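PDB 4MAD: beta-galactosidase from Bacillus circulans, which probably hydrolyses terminal non-reducing beta-D-galactose residues from beta-D-galactosides, as a member of glycoside hydrolase family 35. Local coordinates for residues E427-V432 / S439-E444; L452-E457 / E476-G481. All blocks are in the same frame, centred on the assembly; numbering follows the deposited sequence.

Contact 1 of 2, residues E427-V432 / S439-E444; sequences EYVGIV and SRLVVE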
loop_
_atom_site.group_PDB
_atom_site.type_symbol
_atom_site.label_atom_id
_atom_site.label_comp_id
_atom_site.label_asym_id
_atom_site.label_seq_id
_atom_site.Cartn_x
_atom_site.Cartn_y
_atom_site.Cartn_z
ATOM N N GLU A 427 -34.219 -0.051 -5.541
ATOM C CA GLU A 427 -34.217 1.333 -5.159
ATOM C C GLU A 427 -33.117 1.611 -4.146
ATOM O O GLU A 427 -32.919 0.854 -3.294
ATOM C CB GLU A 427 -35.517 1.698 -4.481
ATOM C CG GLU A 427 -36.743 1.718 -5.321
ATOM C CD GLU A 427 -37.934 2.257 -4.521
ATOM O OE1 GLU A 427 -38.577 1.493 -3.804
ATOM O OE2 GLU A 427 -38.193 3.465 -4.587
ATOM N N TYR A 428 -32.458 2.730 -4.234
ATOM C CA TYR A 428 -31.395 3.051 -3.323
ATOM C C TYR A 428 -31.955 3.528 -2.050
ATOM O O TYR A 428 -32.787 4.363 -2.064
ATOM C CB TYR A 428 -30.585 4.191 -3.898
ATOM C CG TYR A 428 -29.455 4.743 -3.056
ATOM C CD1 TYR A 428 -28.325 4.019 -2.817
ATOM C CD2 TYR A 428 -29.514 5.988 -2.528
ATOM C CE1 TYR A 428 -27.310 4.480 -2.076
ATOM C CE2 TYR A 428 -28.458 6.485 -1.776
ATOM C CZ TYR A 428 -27.356 5.724 -1.567
ATOM O OH TYR A 428 -26.292 6.168 -0.838
ATOM N N VAL A 429 -31.434 3.041 -0.960
ATOM C CA VAL A 429 -31.869 3.487 0.323
ATOM C C VAL A 429 -30.797 4.226 1.142
ATOM O O VAL A 429 -31.131 5.047 1.949
ATOM C CB VAL A 429 -32.381 2.303 1.163
ATOM C CG1 VAL A 429 -33.614 1.687 0.519
ATOM C CG2 VAL A 429 -31.287 1.262 1.340
ATOM N N GLY A 430 -29.569 4.024 0.898
ATOM C CA GLY A 430 -28.555 4.779 1.592
ATOM C C GLY A 430 -27.233 4.087 1.741
ATOM O O GLY A 430 -27.012 3.090 1.156
ATOM N N ILE A 431 -26.364 4.659 2.557
ATOM C CA ILE A 431 -25.079 4.050 2.805
ATOM C C ILE A 431 -24.897 3.749 4.273
ATOM O O ILE A 431 -25.392 4.443 5.103
ATOM C CB ILE A 431 -23.922 4.934 2.403
ATOM C CG1 ILE A 431 -24.019 6.227 3.122
ATOM C CG2 ILE A 431 -23.942 5.233 0.968
ATOM C CD1 ILE A 431 -23.157 7.274 2.511
ATOM N N VAL A 432 -24.204 2.671 4.543
ATOM C CA VAL A 432 -23.676 2.375 5.838
ATOM C C VAL A 432 -22.142 2.509 5.826
ATOM O O VAL A 432 -21.506 2.141 4.897
ATOM C CB VAL A 432 -24.056 0.970 6.292
ATOM C CG1 VAL A 432 -25.528 0.902 6.634
ATOM C CG2 VAL A 432 -23.763 0.001 5.253
ATOM N N SER A 439 -23.941 2.530 10.918
ATOM C CA SER A 439 -24.116 1.123 10.521
ATOM C C SER A 439 -25.549 0.687 10.436
ATOM O O SER A 439 -25.825 -0.450 10.216
ATOM C CB SER A 439 -23.318 0.202 11.414
ATOM O OG SER A 439 -21.964 0.418 11.073
ATOM N N ARG A 440 -26.422 1.658 10.597
ATOM C CA ARG A 440 -27.850 1.494 10.623
ATOM C C ARG A 440 -28.530 2.380 9.570
ATOM O O ARG A 440 -28.173 3.502 9.423
ATOM C CB ARG A 440 -28.382 1.935 11.977
ATOM C CG ARG A 440 -29.258 0.979 12.614
ATOM C CD ARG A 440 -30.077 1.625 13.706
ATOM N NE ARG A 440 -29.201 2.300 14.615
ATOM C CZ ARG A 440 -29.563 3.133 15.567
ATOM N NH1 ARG A 440 -30.830 3.416 15.794
ATOM N NH2 ARG A 440 -28.633 3.677 16.300
ATOM N N LEU A 441 -29.532 1.853 8.888
ATOM C CA LEU A 441 -30.426 2.657 8.054
ATOM C C LEU A 441 -31.868 2.321 8.328
ATOM O O LEU A 441 -32.143 1.240 8.681
ATOM C CB LEU A 441 -30.228 2.330 6.600
ATOM C CG LEU A 441 -29.013 2.840 5.894
ATOM C CD1 LEU A 441 -28.957 2.322 4.536
ATOM C CD2 LEU A 441 -28.986 4.309 5.898
ATOM N N VAL A 442 -32.779 3.219 8.055
ATOM C CA VAL A 442 -34.192 2.891 8.150
ATOM C C VAL A 442 -34.722 2.475 6.792
ATOM O O VAL A 442 -34.594 3.158 5.855
ATOM C CB VAL A 442 -35.014 4.065 8.695
ATOM C CG1 VAL A 442 -36.441 3.796 8.679
ATOM C CG2 VAL A 442 -34.552 4.457 10.027
ATOM N N VAL A 443 -35.315 1.308 6.705
ATOM C CA VAL A 443 -35.944 0.868 5.487
ATOM C C VAL A 443 -37.418 0.652 5.691
ATOM O O VAL A 443 -37.840 0.481 6.787
ATOM C CB VAL A 443 -35.360 -0.389 4.989
ATOM C CG1 VAL A 443 -33.916 -0.182 4.702
ATOM C CG2 VAL A 443 -35.552 -1.442 5.962
ATOM N N GLU A 444 -38.190 0.718 4.617
ATOM C CA GLU A 444 -39.601 0.449 4.665
ATOM C C GLU A 444 -39.936 -0.701 3.753
ATOM O O GLU A 444 -39.896 -0.546 2.568
ATOM C CB GLU A 444 -40.359 1.641 4.175
ATOM C CG GLU A 444 -40.041 2.862 4.899
ATOM C CD GLU A 444 -40.753 2.907 6.186
ATOM O OE1 GLU A 444 -41.441 1.945 6.467
ATOM O OE2 GLU A 444 -40.659 3.901 6.905
#

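Contact 2 of 2, residues L452-E457 / E476-G481; sequences LQIIVE and EGVRLG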
loop_
_atom_site.group_PDB
_atom_site.type_symbol
_atom_site.label_atom_id
_atom_site.label_comp_id
_atom_site.label_asym_id
_atom_site.label_seq_id
_atom_site.Cartn_x
_atom_site.Cartn_y
_atom_site.Cartn_z
ATOM N N LEU A 452 -32.942 -7.407 -1.122
ATOM C CA LEU A 452 -31.962 -6.578 -0.464
ATOM C C LEU A 452 -30.603 -6.838 -1.105
ATOM O O LEU A 452 -30.231 -7.950 -1.290
ATOM C CB LEU A 452 -31.940 -6.897 1.012
ATOM C CG LEU A 452 -30.833 -6.241 1.805
ATOM C CD1 LEU A 452 -31.001 -4.784 1.812
ATOM C CD2 LEU A 452 -30.749 -6.784 3.169
ATOM N N GLN A 453 -29.941 -5.750 -1.511
ATOM C CA GLN A 453 -28.619 -5.786 -2.077
ATOM C C GLN A 453 -27.721 -4.792 -1.338
ATOM O O GLN A 453 -28.107 -3.737 -1.071
ATOM C CB GLN A 453 -28.656 -5.426 -3.560
ATOM C CG GLN A 453 -29.410 -6.399 -4.406
ATOM C CD GLN A 453 -29.553 -5.959 -5.828
ATOM O OE1 GLN A 453 -30.152 -4.992 -6.094
ATOM N NE2 GLN A 453 -28.980 -6.709 -6.730
ATOM N N ILE A 454 -26.543 -5.217 -0.971
ATOM C CA ILE A 454 -25.598 -4.327 -0.338
ATOM C C ILE A 454 -24.276 -4.434 -1.091
ATOM O O ILE A 454 -23.749 -5.467 -1.190
ATOM C CB ILE A 454 -25.396 -4.706 1.103
ATOM C CG1 ILE A 454 -26.736 -4.722 1.819
ATOM C CG2 ILE A 454 -24.505 -3.756 1.783
ATOM C CD1 ILE A 454 -26.699 -4.980 3.310
ATOM N N ILE A 455 -23.810 -3.311 -1.596
ATOM C CA ILE A 455 -22.541 -3.237 -2.283
ATOM C C ILE A 455 -21.470 -2.737 -1.337
ATOM O O ILE A 455 -21.459 -1.606 -0.995
ATOM C CB ILE A 455 -22.543 -2.265 -3.520
ATOM C CG1 ILE A 455 -23.743 -2.545 -4.402
ATOM C CG2 ILE A 455 -21.282 -2.443 -4.301
ATOM C CD1 ILE A 455 -23.858 -1.691 -5.585
ATOM N N VAL A 456 -20.546 -3.602 -0.992
ATOM C CA VAL A 456 -19.587 -3.311 0.023
ATOM C C VAL A 456 -18.203 -3.059 -0.586
ATOM O O VAL A 456 -17.806 -3.773 -1.458
ATOM C CB VAL A 456 -19.503 -4.401 1.086
ATOM C CG1 VAL A 456 -18.499 -4.012 2.116
ATOM C CG2 VAL A 456 -20.824 -4.642 1.698
ATOM N N GLU A 457 -17.531 -2.028 -0.094
ATOM C CA GLU A 457 -16.202 -1.731 -0.499
ATOM C C GLU A 457 -15.221 -2.053 0.627
ATOM O O GLU A 457 -15.383 -1.599 1.696
ATOM C CB GLU A 457 -16.022 -0.272 -0.881
ATOM C CG GLU A 457 -14.708 0.007 -1.513
ATOM C CD GLU A 457 -14.500 1.490 -1.905
ATOM O OE1 GLU A 457 -15.367 2.298 -1.649
ATOM O OE2 GLU A 457 -13.466 1.813 -2.460
ATOM N N GLU A 476 -20.273 -10.205 10.449
ATOM C CA GLU A 476 -21.125 -11.157 11.147
ATOM C C GLU A 476 -22.514 -11.414 10.556
ATOM O O GLU A 476 -22.966 -12.522 10.476
ATOM C CB GLU A 476 -21.305 -10.668 12.572
ATOM C CG GLU A 476 -20.061 -10.679 13.396
ATOM C CD GLU A 476 -20.195 -9.981 14.747
ATOM O OE1 GLU A 476 -21.157 -10.209 15.463
ATOM O OE2 GLU A 476 -19.328 -9.186 15.043
ATOM N N GLY A 477 -23.213 -10.342 10.277
ATOM C CA GLY A 477 -24.595 -10.452 9.866
ATOM C C GLY A 477 -25.224 -9.161 9.400
ATOM O O GLY A 477 -24.650 -8.111 9.547
ATOM N N VAL A 478 -26.424 -9.284 8.854
ATOM C CA VAL A 478 -27.290 -8.160 8.564
ATOM C C VAL A 478 -28.644 -8.390 9.213
ATOM O O VAL A 478 -29.157 -9.436 9.127
ATOM C CB VAL A 478 -27.483 -7.993 7.081
ATOM C CG1 VAL A 478 -28.306 -6.826 6.785
ATOM C CG2 VAL A 478 -26.167 -7.925 6.372
ATOM N N ARG A 479 -29.180 -7.407 9.888
ATOM C CA ARG A 479 -30.429 -7.634 10.584
ATOM C C ARG A 479 -31.423 -6.507 10.458
ATOM O O ARG A 479 -31.051 -5.399 10.279
ATOM C CB ARG A 479 -30.204 -7.964 12.044
ATOM C CG ARG A 479 -29.507 -6.958 12.814
ATOM C CD ARG A 479 -29.026 -7.504 14.152
ATOM N NE ARG A 479 -27.939 -6.766 14.753
ATOM C CZ ARG A 479 -28.062 -5.696 15.517
ATOM N NH1 ARG A 479 -29.228 -5.170 15.792
ATOM N NH2 ARG A 479 -27.007 -5.128 16.014
ATOM N N LEU A 480 -32.686 -6.870 10.578
ATOM C CA LEU A 480 -33.749 -5.918 10.651
ATOM C C LEU A 480 -34.232 -5.975 12.094
ATOM O O LEU A 480 -34.662 -6.983 12.541
ATOM C CB LEU A 480 -34.853 -6.365 9.709
ATOM C CG LEU A 480 -34.495 -6.382 8.229
ATOM C CD1 LEU A 480 -35.483 -7.072 7.456
ATOM C CD2 LEU A 480 -34.254 -5.028 7.655
ATOM N N GLY A 481 -34.125 -4.898 12.824
ATOM C CA GLY A 481 -34.247 -5.031 14.253
ATOM C C GLY A 481 -33.190 -6.014 14.756
ATOM O O GLY A 481 -32.043 -5.822 14.548
#

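Contact 1 of 2, residues E427-V432 / S439-E444
At the edge of a beta-sandwich, Leu-441 reaches from the outermost strand of one sheet onto Val-429, Gly-430 and Val-432 of the outermost strand of the other. The segments run antiparallel, at 168° between their directions, yet no hydrogen bond joins them; Gly-430 and Leu-441 bond instead to Val-422 and Leu-411 of the neighbouring strands. Leu-441 holds CG anti to its carbonyl carbon (chi1 -75°) and CD1 anti to CA, an extended shape that carries CD1 to 3.7 Å from C of Gly-430. The same methyl meets CG2 of Val-429 at 4.1 Å, while CD2 lies 3.7 Å from the carbonyl O of Ile-431. Nearer the backbone, CG of Leu-441 lies 4.1 Å from CG1 of Val-432, a methyl that also rests 3.8 Å from the backbone C of Ser-439. Val-429 and Gly-430 form a classic beta bulge opposite Val-422. At the backbone angles of Gly-430 a beta carbon would press on the carbonyl O of the residue before, and it would also come tightly against CD2 of Leu-441. With an alanine at Leu-441, Val-429 and Val-432 would probably lose their shared apolar partner and a gap would open beside the bulge. Between these segments the contact is therefore apolar, methyl to methyl and methyl to backbone, and the directional hydrogen bonds run within each sheet instead.

Contact 2 of 2, residues L452-E457 / E476-G481
The carbonyl O of Gly-481, in the turn at the end of strand 473-480, accepts a bond at 3.1 Å from NH1 of Arg-479, a side chain from two residues earlier. The bond is fairly straight, with an N-H...O angle of 162°. The oxygen lies at the edge of the guanidinium, nearly in its plane, whereas the donor is tilted 30° from the plane of the carbonyl. NE of the same arginine bonds to OE1 of Gln-414, whose NE2 reaches Glu-476 OE1, so that one amide links two side chains of segment 476-481. This polar network lies on the side of the strand turned away from 452-457.

Val-478, between these polar residues, points the other way and makes the contact itself. Its CG1, anti to the backbone N (chi1 -177°), meets two side-chain ends at once: CD1 of Ile-454 at 4.3 Å and CD2 of Leu-452 at 4.4 Å. CG2 of Val-478 also comes to 4.3 Å from that Ile-454 CD1, so both valine methyls meet the tip of the isoleucine. Ile-454 gets there by a stretched chain, its CD1 anti to CA. The alpha carbons of Ile-454 and Val-478 remain 9.8 Å apart, a separation spanned by side chains alone. Leu-452 also touches Leu-411 and Val-422, one from each sheet, which extends the apolar layer.

All three touching residues are buried. Strand 449-457 lies within the six-stranded antiparallel sheet and strand 473-480 within the four-stranded one, and their apolar side chains meet in the face-to-face packing of a beta-sandwich, consistent with the galactose-binding-like clan to which this all-beta domain is assigned.

Contacts 1 and 2 join the same two sheets at different depths: contact 1 pairs their outermost strands 427-433 and 440-445, while contact 2 pairs strands that have neighbours on both sides. Their centres lie about 10 Å apart, and they meet where CG2 of Val-443 packs 4.2 Å from CD2 of Leu-480. Val-422 ties them further, since both Leu-441 and Leu-452 rest on it. Strand 440-445 leads directly into strand 449-457, so the chain crosses from one sheet to the other between them. Both contacts lie away from the predicted catalytic residues Glu-171 and Glu-247 and from the bound 2-(2-methoxyethoxy)ethanol sites.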